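Putative cytoplasmic protein (Salmonella typhimurium, PDB 2GK3) is of unknown function but forms a hexamer and carries a glutamine amidotransferase-like domain of the class I glutaminase clan. Local coordinates at residues I81-L93 with E134-E146. Numbering follows the deposited sequence.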
# COMPACT_ATOMS: atom_id res chain seq x y z
N ILE E 81 -5.32 -28.64 18.74
CA ILE E 81 -4.85 -27.46 18.03
C ILE E 81 -6.06 -26.62 17.61
O ILE E 81 -7.02 -27.14 17.05
CB ILE E 81 -3.96 -27.82 16.82
CG1 ILE E 81 -2.64 -28.44 17.31
CG2 ILE E 81 -3.71 -26.59 15.91
CD1 ILE E 81 -1.81 -29.15 16.24
N VAL E 82 -6.00 -25.32 17.91
CA VAL E 82 -7.02 -24.37 17.47
C VAL E 82 -6.47 -23.43 16.40
O VAL E 82 -5.42 -22.83 16.57
CB VAL E 82 -7.61 -23.57 18.64
CG1 VAL E 82 -8.76 -22.71 18.17
CG2 VAL E 82 -8.11 -24.52 19.72
N ILE E 83 -7.18 -23.34 15.27
CA ILE E 83 -6.83 -22.42 14.19
C ILE E 83 -7.93 -21.37 14.08
O ILE E 83 -9.11 -21.70 13.94
CB ILE E 83 -6.67 -23.16 12.83
CG1 ILE E 83 -5.62 -24.27 12.92
CG2 ILE E 83 -6.39 -22.16 11.69
CD1 ILE E 83 -5.59 -25.23 11.70
N SER E 84 -7.56 -20.10 14.15
CA SER E 84 -8.53 -19.03 14.12
C SER E 84 -7.97 -17.79 13.40
O SER E 84 -6.91 -17.28 13.75
CB SER E 84 -9.00 -18.70 15.55
OG SER E 84 -10.05 -17.75 15.51
N ASP E 85 -8.72 -17.32 12.40
CA ASP E 85 -8.33 -16.14 11.60
C ASP E 85 -6.88 -16.18 11.12
O ASP E 85 -6.17 -15.18 11.17
CB ASP E 85 -8.63 -14.83 12.36
CG ASP E 85 -9.72 -13.99 11.71
OD1 ASP E 85 -9.99 -14.18 10.51
OD2 ASP E 85 -10.29 -13.10 12.38
N ILE E 86 -6.46 -17.35 10.66
CA ILE E 86 -5.21 -17.49 9.92
C ILE E 86 -5.42 -18.36 8.66
O ILE E 86 -5.92 -19.47 8.74
CB ILE E 86 -4.04 -17.97 10.86
CG1 ILE E 86 -2.76 -18.27 10.07
CG2 ILE E 86 -4.46 -19.18 11.69
CD1 ILE E 86 -1.56 -18.62 10.99
N GLY E 87 -5.05 -17.83 7.50
CA GLY E 87 -5.29 -18.52 6.25
C GLY E 87 -4.34 -19.68 5.96
O GLY E 87 -3.27 -19.83 6.59
N SER E 88 -4.73 -20.51 4.99
CA SER E 88 -3.92 -21.68 4.60
C SER E 88 -2.55 -21.29 4.04
O SER E 88 -1.57 -22.01 4.25
CB SER E 88 -4.69 -22.55 3.61
OG SER E 88 -5.01 -21.83 2.44
N ASN E 89 -2.48 -20.16 3.35
CA ASN E 89 -1.25 -19.65 2.75
C ASN E 89 -0.17 -19.47 3.81
O ASN E 89 1.01 -19.70 3.53
CB ASN E 89 -1.49 -18.32 2.03
CG ASN E 89 -2.26 -18.47 0.72
OD1 ASN E 89 -2.25 -19.52 0.07
ND2 ASN E 89 -2.90 -17.39 0.29
N THR E 90 -0.56 -19.07 5.02
CA THR E 90 0.42 -18.84 6.08
C THR E 90 1.15 -20.12 6.46
O THR E 90 2.38 -20.12 6.57
CB THR E 90 -0.17 -18.12 7.34
OG1 THR E 90 -0.66 -16.84 6.95
CG2 THR E 90 0.92 -17.92 8.42
N PHE E 91 0.39 -21.21 6.60
CA PHE E 91 0.95 -22.54 6.86
C PHE E 91 1.75 -23.12 5.69
O PHE E 91 2.83 -23.67 5.89
CB PHE E 91 -0.17 -23.50 7.20
CG PHE E 91 -0.82 -23.24 8.52
CD1 PHE E 91 -2.07 -22.63 8.58
CD2 PHE E 91 -0.20 -23.63 9.71
CE1 PHE E 91 -2.70 -22.40 9.79
CE2 PHE E 91 -0.83 -23.39 10.94
CZ PHE E 91 -2.10 -22.77 10.97
N LEU E 92 1.22 -22.99 4.48
CA LEU E 92 1.82 -23.55 3.29
C LEU E 92 3.06 -22.80 2.79
O LEU E 92 3.97 -23.42 2.23
CB LEU E 92 0.78 -23.64 2.17
CG LEU E 92 -0.25 -24.77 2.33
CD1 LEU E 92 -1.52 -24.56 1.51
CD2 LEU E 92 0.39 -26.13 2.02
N LEU E 93 3.05 -21.47 2.96
CA LEU E 93 4.04 -20.57 2.37
C LEU E 93 4.83 -19.83 3.44
O LEU E 93 4.91 -18.58 3.44
CB LEU E 93 3.36 -19.55 1.44
CG LEU E 93 2.47 -20.11 0.32
CD1 LEU E 93 1.77 -18.99 -0.43
CD2 LEU E 93 3.31 -20.98 -0.61
N GLU E 134 -13.19 -12.73 0.35
CA GLU E 134 -12.68 -12.99 -0.99
C GLU E 134 -12.10 -14.41 -1.20
O GLU E 134 -11.33 -14.64 -2.12
CB GLU E 134 -11.65 -11.93 -1.40
CG GLU E 134 -12.18 -10.48 -1.45
CD GLU E 134 -11.11 -9.48 -1.92
OE1 GLU E 134 -11.17 -8.29 -1.51
OE2 GLU E 134 -10.20 -9.90 -2.69
N ALA E 135 -12.49 -15.36 -0.34
CA ALA E 135 -12.00 -16.76 -0.41
C ALA E 135 -10.48 -16.90 -0.18
O ALA E 135 -9.85 -17.86 -0.63
CB ALA E 135 -12.43 -17.45 -1.74
N LYS E 136 -9.90 -15.94 0.54
CA LYS E 136 -8.46 -15.89 0.76
C LYS E 136 -7.92 -16.98 1.69
O LYS E 136 -6.76 -17.41 1.52
CB LYS E 136 -8.07 -14.52 1.35
CG LYS E 136 -8.03 -13.38 0.32
CD LYS E 136 -7.80 -12.05 1.01
CE LYS E 136 -7.86 -10.89 0.03
NZ LYS E 136 -6.59 -10.78 -0.73
N ALA E 137 -8.73 -17.37 2.68
CA ALA E 137 -8.33 -18.41 3.64
C ALA E 137 -8.12 -19.70 2.88
O ALA E 137 -7.20 -20.47 3.21
CB ALA E 137 -9.36 -18.59 4.73
N ASN E 138 -8.97 -19.91 1.86
CA ASN E 138 -8.75 -20.91 0.82
C ASN E 138 -8.60 -22.37 1.27
O ASN E 138 -8.03 -23.18 0.55
CB ASN E 138 -7.51 -20.51 -0.01
CG ASN E 138 -7.41 -21.29 -1.31
OD1 ASN E 138 -8.40 -21.41 -2.05
ND2 ASN E 138 -6.24 -21.82 -1.59
N TYR E 139 -9.14 -22.71 2.44
CA TYR E 139 -8.91 -24.01 3.04
C TYR E 139 -9.45 -25.20 2.24
O TYR E 139 -8.95 -26.33 2.39
CB TYR E 139 -9.41 -24.04 4.48
CG TYR E 139 -8.40 -23.47 5.46
CD1 TYR E 139 -8.52 -22.16 5.95
CD2 TYR E 139 -7.31 -24.23 5.87
CE1 TYR E 139 -7.58 -21.64 6.87
CE2 TYR E 139 -6.36 -23.72 6.74
CZ TYR E 139 -6.50 -22.43 7.24
OH TYR E 139 -5.52 -21.97 8.12
N LYS E 140 -10.45 -24.95 1.39
CA LYS E 140 -11.13 -26.01 0.62
C LYS E 140 -10.20 -26.64 -0.41
O LYS E 140 -10.34 -27.81 -0.76
CB LYS E 140 -12.37 -25.47 -0.06
CG LYS E 140 -13.09 -26.52 -0.86
CD LYS E 140 -14.41 -26.05 -1.40
CE LYS E 140 -15.29 -27.28 -1.70
NZ LYS E 140 -16.60 -26.89 -2.23
N ASN E 141 -9.25 -25.84 -0.89
CA ASN E 141 -8.30 -26.23 -1.89
C ASN E 141 -6.97 -26.68 -1.28
O ASN E 141 -5.93 -26.66 -1.95
CB ASN E 141 -8.14 -25.07 -2.86
CG ASN E 141 -9.44 -24.75 -3.58
OD1 ASN E 141 -10.12 -25.66 -4.07
ND2 ASN E 141 -9.82 -23.46 -3.62
N THR E 142 -7.02 -27.12 -0.03
CA THR E 142 -5.83 -27.58 0.69
C THR E 142 -6.06 -28.98 1.23
O THR E 142 -7.21 -29.44 1.32
CB THR E 142 -5.48 -26.67 1.91
OG1 THR E 142 -6.45 -26.85 2.95
CG2 THR E 142 -5.40 -25.18 1.51
N VAL E 143 -4.97 -29.64 1.62
CA VAL E 143 -5.04 -31.01 2.17
C VAL E 143 -5.76 -31.10 3.53
O VAL E 143 -5.98 -32.19 4.07
CB VAL E 143 -3.66 -31.67 2.22
CG1 VAL E 143 -3.12 -31.86 0.77
CG2 VAL E 143 -2.69 -30.83 3.04
N LEU E 144 -6.15 -29.94 4.07
CA LEU E 144 -6.87 -29.91 5.34
C LEU E 144 -8.40 -30.04 5.20
O LEU E 144 -9.08 -30.38 6.16
CB LEU E 144 -6.52 -28.61 6.11
CG LEU E 144 -6.65 -28.64 7.64
CD1 LEU E 144 -5.66 -29.66 8.26
CD2 LEU E 144 -6.46 -27.24 8.27
N ALA E 145 -8.94 -29.73 4.02
CA ALA E 145 -10.39 -29.83 3.78
C ALA E 145 -10.97 -31.20 4.21
O ALA E 145 -11.97 -31.26 4.91
CB ALA E 145 -10.73 -29.50 2.30
N GLU E 146 -10.30 -32.30 3.85
CA GLU E 146 -10.77 -33.65 4.22
C GLU E 146 -10.76 -33.94 5.71
O GLU E 146 -11.40 -34.90 6.15
CB GLU E 146 -9.95 -34.74 3.52
CG GLU E 146 -10.23 -34.89 2.04
CD GLU E 146 -11.61 -35.46 1.75
OE1 GLU E 146 -12.22 -36.06 2.66
OE2 GLU E 146 -12.09 -35.32 0.60
O HOH W 1 -3.91 -21.85 0.12
O HOH W 2 -4.63 -18.34 2.99
O HOH W 3 -5.50 -17.21 -0.84
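G87 and A137 bring the two backbones to 4.0 Å between their CA atoms, where the turn that follows strand 80-84 and leads into helix 88-92 meets the loop 134-146. Just past that point S88 takes hold of the loop twice through one acceptor: S88 N donates to A137 O at 3.0 Å, using a lone pair of that oxygen and lying in its carbonyl plane (N-H...O 163°), while S88 OG donates to A137 O at 2.7 Å, tilted from that plane. A chi1 of 60° tucks OG against the backbone of S88, close enough to its own N for both to share A137 O. The CB of S88 lies over one face of the Y139 ring as a CH-pi contact, 3.9 Å from the centroid, and also presses on T142 CG2. Y139 runs on past S88 and reaches with its hydroxyl to the backbone of the turn, where Y139 OH donates to I86 O at 2.6 Å; that oxygen lies in the plane of the tyrosine ring, at its edge. Y139 OH also lies at the edge of the F91 ring, 3.3 Å from F91 CE1, and touches I83 CG2. Beyond the hydroxyl, I83 CD1 and L144 CD2 meet tip to tip.

At the other end, water 1 joins S88 OG and N89 OD1 to N138 ND2, and water 2 links N89 N to K136 O. N89 itself looks outward to other copies, its OD1 to R158 of the second subunit and its ND2 to D31 of the third. The loop is thus held to the I86-S88 segment through buried polar atoms: A137 O is satisfied by two donors of S88, and Y139 OH spends its proton on I86 O, which probably fixes how far the ring reaches in.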